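Local coordinates for pullulanase (Bacillus acidopullulyticus, PDB 2WAN), which hydrolyses the alpha-1,6-glucosidic linkages of pullulan and probably the branch points of starch-derived dextrins, as a debranching enzyme of the alpha-amylase superfamily, at residues Tyr505-Asp510 against Asp790-Ala795; Arg784-Asn789 against Asp797-Phe802; Ala336-Leu341 against Gly363-Gln368. All blocks are in the same frame, centred on the assembly; numbering follows the deposited sequence.

Contact 1 of 3, residues Tyr505-Asp510 against Asp790-Ala795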
ATOM      1  N   TYR A 505      20.835  -5.644 -12.181  1.00 18.88           N
ATOM      2  CA  TYR A 505      19.835  -4.591 -12.056  1.00 17.57           C
ATOM      3  C   TYR A 505      18.512  -5.090 -11.488  1.00 15.91           C
ATOM      4  O   TYR A 505      17.929  -6.012 -12.030  1.00 15.01           O
ATOM      5  CB  TYR A 505      19.567  -3.948 -13.434  1.00 16.89           C
ATOM      6  CG  TYR A 505      18.708  -2.722 -13.247  1.00 15.77           C
ATOM      7  CD1 TYR A 505      17.305  -2.807 -13.226  1.00 12.99           C
ATOM      8  CD2 TYR A 505      19.305  -1.491 -12.990  1.00 11.06           C
ATOM      9  CE1 TYR A 505      16.521  -1.677 -12.987  1.00 12.75           C
ATOM     10  CE2 TYR A 505      18.535  -0.353 -12.741  1.00  9.46           C
ATOM     11  CZ  TYR A 505      17.161  -0.449 -12.744  1.00 13.16           C
ATOM     12  OH  TYR A 505      16.415   0.681 -12.504  1.00 15.34           O
ATOM     13  N   ASN A 506      17.982  -4.438 -10.450  1.00 14.68           N
ATOM     14  CA  ASN A 506      16.591  -4.677 -10.075  1.00 13.93           C
ATOM     15  C   ASN A 506      15.973  -3.470  -9.365  1.00 14.65           C
ATOM     16  O   ASN A 506      16.652  -2.774  -8.601  1.00 11.40           O
ATOM     17  CB  ASN A 506      16.452  -5.928  -9.183  1.00 16.37           C
ATOM     18  CG  ASN A 506      15.050  -6.534  -9.218  1.00 18.76           C
ATOM     19  OD1 ASN A 506      14.112  -6.046  -8.563  1.00 17.35           O
ATOM     20  ND2 ASN A 506      14.910  -7.633  -9.968  1.00 18.11           N
ATOM     21  N   TRP A 507      14.682  -3.241  -9.585  1.00 13.54           N
ATOM     22  CA  TRP A 507      13.961  -2.210  -8.821  1.00 13.54           C
ATOM     23  C   TRP A 507      13.920  -2.478  -7.316  1.00 14.58           C
ATOM     24  O   TRP A 507      13.923  -1.530  -6.531  1.00 13.50           O
ATOM     25  CB  TRP A 507      12.514  -2.042  -9.281  1.00 14.41           C
ATOM     26  CG  TRP A 507      12.325  -1.297 -10.562  1.00 11.13           C
ATOM     27  CD1 TRP A 507      13.238  -0.503 -11.209  1.00 14.72           C
ATOM     28  CD2 TRP A 507      11.123  -1.244 -11.332  1.00 12.07           C
ATOM     29  NE1 TRP A 507      12.683   0.013 -12.351  1.00 14.57           N
ATOM     30  CE2 TRP A 507      11.380  -0.412 -12.445  1.00 12.95           C
ATOM     31  CE3 TRP A 507       9.853  -1.832 -11.198  1.00 14.14           C
ATOM     32  CZ2 TRP A 507      10.419  -0.165 -13.437  1.00 15.10           C
ATOM     33  CZ3 TRP A 507       8.887  -1.576 -12.184  1.00 16.82           C
ATOM     34  CH2 TRP A 507       9.181  -0.752 -13.288  1.00 16.27           C
ATOM     35  N   GLY A 508      13.824  -3.751  -6.927  1.00 12.79           N
ATOM     36  CA  GLY A 508      13.820  -4.121  -5.514  1.00 15.08           C
ATOM     37  C   GLY A 508      12.479  -4.395  -4.862  1.00 13.78           C
ATOM     38  O   GLY A 508      12.349  -4.261  -3.629  1.00 11.86           O
ATOM     39  N   TYR A 509      11.472  -4.785  -5.650  1.00 12.50           N
ATOM     40  CA  TYR A 509      10.136  -5.049  -5.070  1.00 11.13           C
ATOM     41  C   TYR A 509       9.985  -6.477  -4.528  1.00 15.35           C
ATOM     42  O   TYR A 509       8.867  -6.957  -4.375  1.00 15.99           O
ATOM     43  CB  TYR A 509       8.981  -4.655  -6.032  1.00 12.83           C
ATOM     44  CG  TYR A 509       9.007  -3.163  -6.258  1.00 11.76           C
ATOM     45  CD1 TYR A 509       8.490  -2.296  -5.290  1.00 12.45           C
ATOM     46  CD2 TYR A 509       9.595  -2.618  -7.402  1.00 13.65           C
ATOM     47  CE1 TYR A 509       8.558  -0.926  -5.445  1.00 10.42           C
ATOM     48  CE2 TYR A 509       9.659  -1.258  -7.579  1.00 14.00           C
ATOM     49  CZ  TYR A 509       9.138  -0.417  -6.598  1.00 10.57           C
ATOM     50  OH  TYR A 509       9.246   0.951  -6.758  1.00 11.34           O
ATOM     51  N   ASP A 510      11.115  -7.121  -4.225  1.00 14.86           N
ATOM     52  CA  ASP A 510      11.128  -8.474  -3.619  1.00 12.38           C
ATOM     53  C   ASP A 510      11.855  -8.476  -2.250  1.00 11.97           C
ATOM     54  O   ASP A 510      12.931  -9.076  -2.098  1.00 13.55           O
ATOM     55  CB  ASP A 510      11.703  -9.510  -4.602  1.00 14.58           C
ATOM     56  CG  ASP A 510      13.142  -9.233  -5.002  1.00 17.69           C
ATOM     57  OD1 ASP A 510      13.524  -8.063  -5.222  1.00 19.65           O
ATOM     58  OD2 ASP A 510      13.898 -10.219  -5.128  1.00 20.31           O
ATOM     59  N   ASP A 790       7.935  -0.523 -21.005  1.00 16.29           N
ATOM     60  CA  ASP A 790       6.794  -0.174 -20.145  1.00 18.24           C
ATOM     61  C   ASP A 790       6.759  -0.912 -18.806  1.00 16.09           C
ATOM     62  O   ASP A 790       5.765  -0.843 -18.086  1.00 17.19           O
ATOM     63  CB  ASP A 790       5.455  -0.331 -20.890  1.00 18.04           C
ATOM     64  CG  ASP A 790       5.112  -1.782 -21.208  1.00 25.09           C
ATOM     65  OD1 ASP A 790       5.798  -2.717 -20.734  1.00 24.32           O
ATOM     66  OD2 ASP A 790       4.133  -1.988 -21.947  1.00 31.74           O
ATOM     67  N   ASN A 791       7.853  -1.600 -18.479  1.00 15.46           N
ATOM     68  CA  ASN A 791       7.969  -2.353 -17.232  1.00 16.79           C
ATOM     69  C   ASN A 791       9.426  -2.763 -17.009  1.00 17.69           C
ATOM     70  O   ASN A 791       9.809  -3.945 -17.132  1.00 17.02           O
ATOM     71  CB  ASN A 791       7.033  -3.569 -17.246  1.00 18.50           C
ATOM     72  CG  ASN A 791       6.984  -4.296 -15.905  1.00 20.15           C
ATOM     73  OD1 ASN A 791       7.048  -3.676 -14.843  1.00 24.08           O
ATOM     74  ND2 ASN A 791       6.855  -5.619 -15.954  1.00 18.67           N
ATOM     75  N   SER A 792      10.241  -1.770 -16.655  1.00 15.80           N
ATOM     76  CA  SER A 792      11.689  -1.885 -16.767  1.00 15.16           C
ATOM     77  C   SER A 792      12.402  -2.434 -15.512  1.00 16.26           C
ATOM     78  O   SER A 792      13.595  -2.184 -15.333  1.00 15.57           O
ATOM     79  CB  SER A 792      12.276  -0.519 -17.184  1.00 15.79           C
ATOM     80  OG  SER A 792      11.953   0.486 -16.220  1.00 14.73           O
ATOM     81  N   TYR A 793      11.674  -3.207 -14.698  1.00 15.75           N
ATOM     82  CA  TYR A 793      12.116  -3.672 -13.358  1.00 17.56           C
ATOM     83  C   TYR A 793      13.472  -4.382 -13.297  1.00 17.91           C
ATOM     84  O   TYR A 793      14.190  -4.282 -12.294  1.00 18.36           O
ATOM     85  CB  TYR A 793      11.016  -4.535 -12.693  1.00 15.44           C
ATOM     86  CG  TYR A 793      10.897  -5.929 -13.269  1.00 20.87           C
ATOM     87  CD1 TYR A 793      11.572  -7.003 -12.677  1.00 23.50           C
ATOM     88  CD2 TYR A 793      10.113  -6.173 -14.405  1.00 18.99           C
ATOM     89  CE1 TYR A 793      11.485  -8.286 -13.207  1.00 26.42           C
ATOM     90  CE2 TYR A 793      10.012  -7.464 -14.945  1.00 25.97           C
ATOM     91  CZ  TYR A 793      10.700  -8.508 -14.335  1.00 27.34           C
ATOM     92  OH  TYR A 793      10.611  -9.780 -14.850  1.00 32.76           O
ATOM     93  N   ASN A 794      13.807  -5.115 -14.351  1.00 17.35           N
ATOM     94  CA  ASN A 794      15.110  -5.777 -14.449  1.00 18.95           C
ATOM     95  C   ASN A 794      15.840  -5.469 -15.767  1.00 18.95           C
ATOM     96  O   ASN A 794      16.726  -6.220 -16.199  1.00 20.63           O
ATOM     97  CB  ASN A 794      14.963  -7.294 -14.217  1.00 21.13           C
ATOM     98  CG  ASN A 794      14.236  -8.007 -15.355  1.00 23.04           C
ATOM     99  OD1 ASN A 794      13.660  -7.378 -16.245  1.00 22.50           O
ATOM    100  ND2 ASN A 794      14.254  -9.347 -15.316  1.00 26.79           N
ATOM    101  N   ALA A 795      15.484  -4.349 -16.396  1.00 16.53           N
ATOM    102  CA  ALA A 795      15.941  -4.077 -17.772  1.00 16.43           C
ATOM    103  C   ALA A 795      17.375  -3.549 -17.896  1.00 17.42           C
ATOM    104  O   ALA A 795      17.915  -3.462 -19.008  1.00 20.15           O
ATOM    105  CB  ALA A 795      14.977  -3.137 -18.480  1.00 18.03           C
TER
HETATM  106  O   HOH W   1      18.784  -7.963 -14.345  1.00 41.70           O

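Contact 2 of 3, residues Arg784-Asn789 against Asp797-Phe802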
ATOM      1  N   ARG A 784      13.840  11.843 -19.973  1.00 10.01           N
ATOM      2  CA  ARG A 784      14.439  10.515 -19.824  1.00 12.06           C
ATOM      3  C   ARG A 784      13.653   9.497 -20.649  1.00 12.65           C
ATOM      4  O   ARG A 784      12.428   9.566 -20.729  1.00 11.36           O
ATOM      5  CB  ARG A 784      14.478  10.120 -18.345  1.00 11.34           C
ATOM      6  CG  ARG A 784      14.859   8.672 -18.063  1.00 11.93           C
ATOM      7  CD  ARG A 784      15.279   8.565 -16.608  1.00  9.72           C
ATOM      8  NE  ARG A 784      15.341   7.200 -16.085  1.00 10.71           N
ATOM      9  CZ  ARG A 784      14.312   6.575 -15.527  1.00 13.72           C
ATOM     10  NH1 ARG A 784      13.130   7.177 -15.476  1.00 11.58           N
ATOM     11  NH2 ARG A 784      14.467   5.345 -15.020  1.00 12.17           N
ATOM     12  N   THR A 785      14.378   8.604 -21.317  1.00 11.55           N
ATOM     13  CA  THR A 785      13.759   7.619 -22.205  1.00 11.29           C
ATOM     14  C   THR A 785      14.215   6.208 -21.832  1.00 11.68           C
ATOM     15  O   THR A 785      15.392   5.995 -21.502  1.00 13.94           O
ATOM     16  CB  THR A 785      14.069   7.922 -23.710  1.00 10.85           C
ATOM     17  OG1 THR A 785      13.504   6.895 -24.534  1.00 12.06           O
ATOM     18  CG2 THR A 785      15.557   7.996 -23.975  1.00 14.46           C
ATOM     19  N   LYS A 786      13.270   5.265 -21.856  1.00 12.38           N
ATOM     20  CA  LYS A 786      13.543   3.845 -21.638  1.00 11.52           C
ATOM     21  C   LYS A 786      13.457   3.095 -22.964  1.00 13.13           C
ATOM     22  O   LYS A 786      13.321   1.860 -22.988  1.00 12.61           O
ATOM     23  CB  LYS A 786      12.534   3.246 -20.652  1.00 12.06           C
ATOM     24  CG  LYS A 786      12.675   3.814 -19.215  1.00 10.91           C
ATOM     25  CD  LYS A 786      11.599   3.327 -18.268  1.00 13.99           C
ATOM     26  CE  LYS A 786      11.812   3.886 -16.821  1.00 11.47           C
ATOM     27  NZ  LYS A 786      10.788   3.295 -15.901  1.00 12.02           N
ATOM     28  N   GLY A 787      13.528   3.840 -24.061  1.00 13.52           N
ATOM     29  CA  GLY A 787      13.381   3.235 -25.394  1.00 16.94           C
ATOM     30  C   GLY A 787      12.038   2.561 -25.595  1.00 18.34           C
ATOM     31  O   GLY A 787      11.920   1.625 -26.399  1.00 18.60           O
ATOM     32  N   GLY A 788      11.020   3.031 -24.873  1.00 16.62           N
ATOM     33  CA  GLY A 788       9.678   2.497 -24.984  1.00 15.93           C
ATOM     34  C   GLY A 788       9.319   1.378 -24.028  1.00 17.90           C
ATOM     35  O   GLY A 788       8.189   0.900 -24.043  1.00 18.67           O
ATOM     36  N   ASN A 789      10.276   0.952 -23.201  1.00 16.71           N
ATOM     37  CA  ASN A 789      10.024  -0.088 -22.208  1.00 16.31           C
ATOM     38  C   ASN A 789       8.916   0.349 -21.244  1.00 18.67           C
ATOM     39  O   ASN A 789       8.956   1.464 -20.719  1.00 17.78           O
ATOM     40  CB  ASN A 789      11.320  -0.373 -21.435  1.00 15.64           C
ATOM     41  CG  ASN A 789      11.285  -1.695 -20.712  1.00 15.62           C
ATOM     42  OD1 ASN A 789      10.436  -1.912 -19.847  1.00 18.15           O
ATOM     43  ND2 ASN A 789      12.214  -2.588 -21.055  1.00 19.75           N
ATOM     44  N   ASP A 797      20.810  -0.819 -17.166  1.00 14.08           N
ATOM     45  CA  ASP A 797      21.214   0.587 -17.126  1.00 12.02           C
ATOM     46  C   ASP A 797      20.982   1.346 -18.426  1.00 13.10           C
ATOM     47  O   ASP A 797      20.611   2.513 -18.387  1.00 11.29           O
ATOM     48  CB  ASP A 797      22.690   0.711 -16.741  1.00 12.95           C
ATOM     49  CG  ASP A 797      23.006   0.049 -15.410  1.00 18.22           C
ATOM     50  OD1 ASP A 797      22.199   0.184 -14.459  1.00 13.91           O
ATOM     51  OD2 ASP A 797      24.068  -0.604 -15.319  1.00 18.35           O
ATOM     52  N   SER A 798      21.189   0.710 -19.579  1.00 13.97           N
ATOM     53  CA  SER A 798      20.928   1.371 -20.866  0.50 13.05           C
ATOM     54  C   SER A 798      19.470   1.826 -20.944  1.00 13.15           C
ATOM     55  O   SER A 798      19.157   2.858 -21.542  1.00 14.31           O
ATOM     56  CB  SER A 798      21.256   0.451 -22.053  0.50 14.61           C
ATOM     57  OG  SER A 798      20.284  -0.578 -22.199  0.50 16.40           O
ATOM     58  N   VAL A 799      18.582   1.043 -20.342  1.00 11.75           N
ATOM     59  CA  VAL A 799      17.146   1.370 -20.295  1.00 13.12           C
ATOM     60  C   VAL A 799      16.846   2.406 -19.194  1.00 12.92           C
ATOM     61  O   VAL A 799      16.255   3.458 -19.459  1.00 11.52           O
ATOM     62  CB  VAL A 799      16.286   0.093 -20.110  1.00 11.82           C
ATOM     63  CG1 VAL A 799      14.819   0.421 -19.913  1.00 11.19           C
ATOM     64  CG2 VAL A 799      16.471  -0.862 -21.343  1.00 18.66           C
ATOM     65  N   ASN A 800      17.292   2.115 -17.973  1.00 12.53           N
ATOM     66  CA  ASN A 800      16.871   2.873 -16.779  1.00 11.58           C
ATOM     67  C   ASN A 800      17.724   4.043 -16.304  1.00 12.19           C
ATOM     68  O   ASN A 800      17.251   4.869 -15.513  1.00 11.48           O
ATOM     69  CB  ASN A 800      16.730   1.901 -15.593  1.00 12.08           C
ATOM     70  CG  ASN A 800      15.512   1.027 -15.705  1.00 13.56           C
ATOM     71  OD1 ASN A 800      14.386   1.518 -15.671  1.00 15.15           O
ATOM     72  ND2 ASN A 800      15.723  -0.283 -15.821  1.00 14.40           N
ATOM     73  N   GLN A 801      18.979   4.129 -16.727  1.00 11.19           N
ATOM     74  CA  GLN A 801      19.867   5.110 -16.091  1.00 11.27           C
ATOM     75  C   GLN A 801      19.441   6.552 -16.339  1.00 12.37           C
ATOM     76  O   GLN A 801      18.722   6.850 -17.327  1.00 12.22           O
ATOM     77  CB  GLN A 801      21.307   4.925 -16.562  1.00  9.76           C
ATOM     78  CG  GLN A 801      21.565   5.442 -18.003  1.00 10.93           C
ATOM     79  CD  GLN A 801      22.780   4.782 -18.636  1.00 14.20           C
ATOM     80  OE1 GLN A 801      23.693   4.362 -17.927  1.00 13.88           O
ATOM     81  NE2 GLN A 801      22.803   4.705 -19.980  1.00 13.10           N
ATOM     82  N   PHE A 802      19.865   7.441 -15.439  1.00  9.85           N
ATOM     83  CA  PHE A 802      19.871   8.871 -15.746  1.00 10.57           C
ATOM     84  C   PHE A 802      21.016   9.110 -16.744  1.00 10.28           C
ATOM     85  O   PHE A 802      22.200   9.013 -16.392  1.00 12.62           O
ATOM     86  CB  PHE A 802      20.068   9.707 -14.472  1.00  9.33           C
ATOM     87  CG  PHE A 802      18.817   9.885 -13.644  1.00 11.39           C
ATOM     88  CD1 PHE A 802      17.881   8.855 -13.498  1.00 16.95           C
ATOM     89  CD2 PHE A 802      18.601  11.090 -12.983  1.00 12.64           C
ATOM     90  CE1 PHE A 802      16.717   9.041 -12.712  1.00 17.34           C
ATOM     91  CE2 PHE A 802      17.460  11.278 -12.191  1.00 14.65           C
ATOM     92  CZ  PHE A 802      16.524  10.261 -12.057  1.00 16.23           C
TER
HETATM   93  O   HOH W   2      17.092   4.192 -22.788  1.00 15.32           O

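Contact 3 of 3, residues Ala336-Leu341 against Gly363-Gln368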
ATOM      1  N   ALA A 336       6.341 -23.013  18.222  1.00 18.67           N
ATOM      2  CA  ALA A 336       7.576 -23.795  18.297  1.00 19.59           C
ATOM      3  C   ALA A 336       7.618 -24.670  19.555  1.00 19.29           C
ATOM      4  O   ALA A 336       7.140 -24.266  20.614  1.00 18.70           O
ATOM      5  CB  ALA A 336       8.804 -22.883  18.244  1.00 20.14           C
ATOM      6  N   SER A 337       8.183 -25.869  19.415  1.00 20.30           N
ATOM      7  CA  SER A 337       8.462 -26.729  20.577  1.00 22.18           C
ATOM      8  C   SER A 337       9.834 -26.410  21.177  1.00 23.64           C
ATOM      9  O   SER A 337      10.076 -26.644  22.369  1.00 22.78           O
ATOM     10  CB  SER A 337       8.382 -28.209  20.190  1.00 21.69           C
ATOM     11  OG  SER A 337       9.342 -28.556  19.205  1.00 25.37           O
ATOM     12  N   ASN A 338      10.726 -25.881  20.340  1.00 20.66           N
ATOM     13  CA  ASN A 338      12.059 -25.487  20.771  1.00 20.66           C
ATOM     14  C   ASN A 338      12.612 -24.372  19.897  1.00 18.46           C
ATOM     15  O   ASN A 338      12.390 -24.374  18.682  1.00 19.31           O
ATOM     16  CB  ASN A 338      13.020 -26.677  20.711  1.00 22.65           C
ATOM     17  CG  ASN A 338      14.261 -26.459  21.553  1.00 21.28           C
ATOM     18  OD1 ASN A 338      14.269 -25.631  22.457  1.00 27.33           O
ATOM     19  ND2 ASN A 338      15.319 -27.203  21.253  1.00 24.59           N
ATOM     20  N   VAL A 339      13.323 -23.434  20.521  1.00 17.74           N
ATOM     21  CA  VAL A 339      14.113 -22.437  19.781  1.00 16.32           C
ATOM     22  C   VAL A 339      15.518 -22.360  20.375  1.00 16.15           C
ATOM     23  O   VAL A 339      15.678 -22.197  21.585  1.00 18.45           O
ATOM     24  CB  VAL A 339      13.468 -21.020  19.777  1.00 15.16           C
ATOM     25  CG1 VAL A 339      14.301 -20.063  18.913  1.00 15.01           C
ATOM     26  CG2 VAL A 339      12.030 -21.050  19.260  1.00 16.75           C
ATOM     27  N   GLN A 340      16.525 -22.504  19.522  1.00 16.95           N
ATOM     28  CA  GLN A 340      17.907 -22.312  19.939  1.00 17.03           C
ATOM     29  C   GLN A 340      18.535 -21.124  19.209  1.00 16.91           C
ATOM     30  O   GLN A 340      18.164 -20.813  18.067  1.00 17.80           O
ATOM     31  CB  GLN A 340      18.712 -23.574  19.661  1.00 18.08           C
ATOM     32  CG  GLN A 340      18.173 -24.778  20.422  1.00 21.28           C
ATOM     33  CD  GLN A 340      19.196 -25.886  20.529  1.00 31.64           C
ATOM     34  OE1 GLN A 340      19.089 -26.905  19.853  1.00 34.26           O
ATOM     35  NE2 GLN A 340      20.202 -25.683  21.371  1.00 36.90           N
ATOM     36  N   LEU A 341      19.476 -20.474  19.889  1.00 17.18           N
ATOM     37  CA  LEU A 341      20.310 -19.420  19.300  1.00 14.26           C
ATOM     38  C   LEU A 341      21.607 -20.029  18.770  1.00 15.60           C
ATOM     39  O   LEU A 341      22.328 -20.708  19.519  1.00 16.67           O
ATOM     40  CB  LEU A 341      20.617 -18.346  20.362  1.00 13.97           C
ATOM     41  CG  LEU A 341      21.542 -17.182  19.974  1.00 13.10           C
ATOM     42  CD1 LEU A 341      20.840 -16.266  18.952  1.00 14.01           C
ATOM     43  CD2 LEU A 341      21.946 -16.388  21.212  1.00 14.24           C
ATOM     44  N   GLY A 363       4.257 -16.298  23.735  1.00 17.35           N
ATOM     45  CA  GLY A 363       4.773 -17.047  22.604  1.00 18.92           C
ATOM     46  C   GLY A 363       6.186 -16.681  22.192  1.00 18.41           C
ATOM     47  O   GLY A 363       6.706 -17.241  21.221  1.00 17.70           O
ATOM     48  N   THR A 364       6.824 -15.779  22.937  1.00 17.07           N
ATOM     49  CA  THR A 364       8.210 -15.423  22.636  1.00 17.41           C
ATOM     50  C   THR A 364       9.219 -16.363  23.299  1.00 17.22           C
ATOM     51  O   THR A 364       8.916 -17.044  24.284  1.00 18.47           O
ATOM     52  CB  THR A 364       8.561 -13.952  22.991  1.00 16.69           C
ATOM     53  OG1 THR A 364       8.570 -13.772  24.418  1.00 16.55           O
ATOM     54  CG2 THR A 364       7.567 -12.976  22.348  1.00 17.06           C
ATOM     55  N   TRP A 365      10.422 -16.378  22.733  1.00 18.09           N
ATOM     56  CA  TRP A 365      11.576 -17.054  23.306  1.00 17.85           C
ATOM     57  C   TRP A 365      12.656 -16.000  23.487  1.00 19.30           C
ATOM     58  O   TRP A 365      12.841 -15.122  22.633  1.00 16.37           O
ATOM     59  CB  TRP A 365      12.064 -18.166  22.380  1.00 17.27           C
ATOM     60  CG  TRP A 365      11.108 -19.335  22.252  1.00 20.95           C
ATOM     61  CD1 TRP A 365       9.889 -19.344  21.629  1.00 25.56           C
ATOM     62  CD2 TRP A 365      11.320 -20.669  22.738  1.00 18.27           C
ATOM     63  NE1 TRP A 365       9.318 -20.599  21.713  1.00 25.15           N
ATOM     64  CE2 TRP A 365      10.180 -21.431  22.382  1.00 24.63           C
ATOM     65  CE3 TRP A 365      12.358 -21.290  23.448  1.00 22.67           C
ATOM     66  CZ2 TRP A 365      10.056 -22.792  22.704  1.00 25.75           C
ATOM     67  CZ3 TRP A 365      12.232 -22.644  23.770  1.00 25.75           C
ATOM     68  CH2 TRP A 365      11.088 -23.376  23.404  1.00 22.02           C
ATOM     69  N   LYS A 366      13.380 -16.083  24.598  1.00 16.02           N
ATOM     70  CA  LYS A 366      14.355 -15.056  24.924  1.00 15.18           C
ATOM     71  C   LYS A 366      15.674 -15.640  25.400  1.00 15.56           C
ATOM     72  O   LYS A 366      15.739 -16.791  25.853  1.00 16.87           O
ATOM     73  CB  LYS A 366      13.800 -14.100  25.980  1.00 16.84           C
ATOM     74  CG  LYS A 366      13.690 -14.721  27.384  1.00 18.50           C
ATOM     75  CD  LYS A 366      13.262 -13.704  28.409  1.00 21.70           C
ATOM     76  CE  LYS A 366      13.408 -14.268  29.825  1.00 21.80           C
ATOM     77  NZ  LYS A 366      13.009 -13.263  30.853  1.00 25.41           N
ATOM     78  N   LEU A 367      16.725 -14.834  25.309  1.00 16.77           N
ATOM     79  CA  LEU A 367      18.013 -15.205  25.907  1.00 16.00           C
ATOM     80  C   LEU A 367      18.919 -14.001  26.060  1.00 18.40           C
ATOM     81  O   LEU A 367      19.051 -13.187  25.132  1.00 18.45           O
ATOM     82  CB  LEU A 367      18.730 -16.277  25.079  1.00 15.62           C
ATOM     83  CG  LEU A 367      19.963 -16.914  25.732  1.00 16.40           C
ATOM     84  CD1 LEU A 367      19.536 -17.688  26.997  1.00 16.60           C
ATOM     85  CD2 LEU A 367      20.661 -17.838  24.743  1.00 19.27           C
ATOM     86  N   GLN A 368      19.538 -13.886  27.235  1.00 17.10           N
ATOM     87  CA  GLN A 368      20.618 -12.926  27.429  0.50 19.20           C
ATOM     88  C   GLN A 368      21.949 -13.668  27.358  1.00 20.06           C
ATOM     89  O   GLN A 368      22.141 -14.683  28.031  1.00 20.29           O
ATOM     90  CB  GLN A 368      20.473 -12.189  28.764  0.50 19.11           C
ATOM     91  CG  GLN A 368      21.456 -11.032  28.925  0.50 19.82           C
ATOM     92  CD  GLN A 368      21.325 -10.315  30.255  0.50 27.37           C
ATOM     93  OE1 GLN A 368      22.325  -9.926  30.866  0.50 24.78           O
ATOM     94  NE2 GLN A 368      20.092 -10.138  30.715  0.50 20.46           N
TER
HETATM   95  O   HOH W   3       6.514 -21.749  21.494  1.00 23.80           O

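Contact 1 of 3, residues Tyr505-Asp510 against Asp790-Ala795
W507 and Y793 bring two irregular loops together with CA atoms 5.1 Å apart, and the backbone N of W507 donates to Y793 O at 2.9 Å, bent to 143° at the hydrogen. The same oxygen receives a CA-H...O contact from N506 CA (3.3 Å) and lies at the edge of the Y505 ring, near its plane. A type I turn, S792 to A795, presents this carbonyl. The indole of W507 is laid against the turn: Y793 CA sits over one face, 3.5 Å from the centroid of the five-membered ring, while Y793 CB continues the cover to W507 CE3 at 3.3 Å. With CG between its own N and carbonyl carbon (chi1 75°), Y793 starts its side chain off the indole; N794 OD1 lies over the centre of one face of the phenol ring. S792 OG comes within 3.2 Å of W507 CZ2, but its polar partners are N800 and K786. N506 turns its OD1 back onto G508 N (2.8 Å), an Asx turn whose donor lies on a carbonyl lone pair. A water links Y505 O with N794 O.

Residues 505-510 are the first six of the YNWGYDP signature of type I pullulanases. H735 meets W507 edge-to-face and Y509 OH bonds D551, consistent with a place at the C-terminal ends of the barrel strands, where this family has its active site. The 505-510 loop joins strands 492-494 and 511-513, and the partner loop follows barrel strand 773-777. Y505 OH bonds D442 of helix 440-444, and both Y505 and W507 touch helix 797-800.

Contact 2 of 3, residues Arg784-Asn789 against Asp797-Phe802
R784 reaches N800 through a side chain that leaves with CG anti to the backbone N (chi1 170°) and stays extended to NE; the last torsion (chi4 -89°) then swings CZ off that line. The guanidinium thus meets the end of helix 797-800 side-on. NE at 3.1 Å and NH2 at 2.9 Å both donate to N800 O, which lies in the guanidinium plane. Relative to the carbonyl plane of N800, NE stands well above and NH2 is tilted only slightly. Two bonds therefore grip one backbone oxygen and fix the rotation of the guanidinium, while NH1 is taken by Q777 of strand 773-777. F802 brings CE1 over one guanidinium face, with CD1 4.0 Å from R784 NE; the planes are 46° apart, so the groups do not stack in parallel. An alanine at R784 would probably leave N800 O without either donor and Q777 without its mate, and open a gap beside the F802 ring.

The V799 side chain crosses those of K786 and N789 at about a right angle, its CG1 3.7 Å from K786 CB and 3.9 Å from N789 CB. K786 runs on extended past N800, its CE 3.7 Å from N800 OD1, to bond S792 through NZ. T785 O and V799 O, both acceptors, come within 3.4 Å without bonding; a water donates to both T785 O and S798 O.

An ST turn, T785 OG1 to G787 N, leads into a type I' turn from K786 to N789, with D742 holding the backbone N of K786 and G788. The whole is a long loop after the eighth strand of a (beta/alpha)8 barrel, folded back on the short helix that follows, as fits a catalytic domain of the alpha-amylase family.

Contact 3 of 3, residues Ala336-Leu341 against Gly363-Gln368
V339 and W365 form an apolar packing contact inside the beta-sandwich of the CBM48 domain, between strands 338-344 and 364-370, which both pair with strand 353-359. The axes of the short strand segments pass 8.2 Å apart with their directions 30° from parallel, so inward-facing side chains rather than backbone bonds join them.

W365 points toward the other strand and turns one indole face to V339. V339 CG2 stands almost exactly on the normal of the five-membered ring, 3.4 Å from its centroid, a CH-pi contact. Over the same face the backbone follows, with V339 N 3.5 Å from W365 CZ3. S337 O lies at the ring edge, 3.6 Å from W365 CH2. N338 crosses the indole at about a right angle, while its ND2 bonds E356. S337 and N338 together face T383 in a classic beta bulge. Nearer the other end L341 and L367 meet through their CD2 atoms at 4.0 Å; L341 also packs on F329, Y378 and Y380.

The indole nitrogen stays linked to the loop: a water accepts from W365 NE1 at 3.0 Å and donates to A336 O at 2.7 Å.

How the contacts relate
Contact 3 closes first along the chain, within the carbohydrate-binding module; contacts 1 and 2 belong to the catalytic barrel domain, and their segments alternate in sequence. The centre of contact 3 lies about 38 Å from that of contact 1 and about 48 Å from that of contact 2. Contacts 1 and 2, by contrast, have centres about 12 Å apart and share the loop between strand 773-777 and helix 797-800. S792 joins them, its OG 2.7 Å from N800 OD1 in a probable hydrogen bond. The signature loop 505-510 thus packs on a loop that is itself anchored to helix 797-800, after the last barrel strand, while contact 3 is internal to the CBM48 domain and touches neither of the other two.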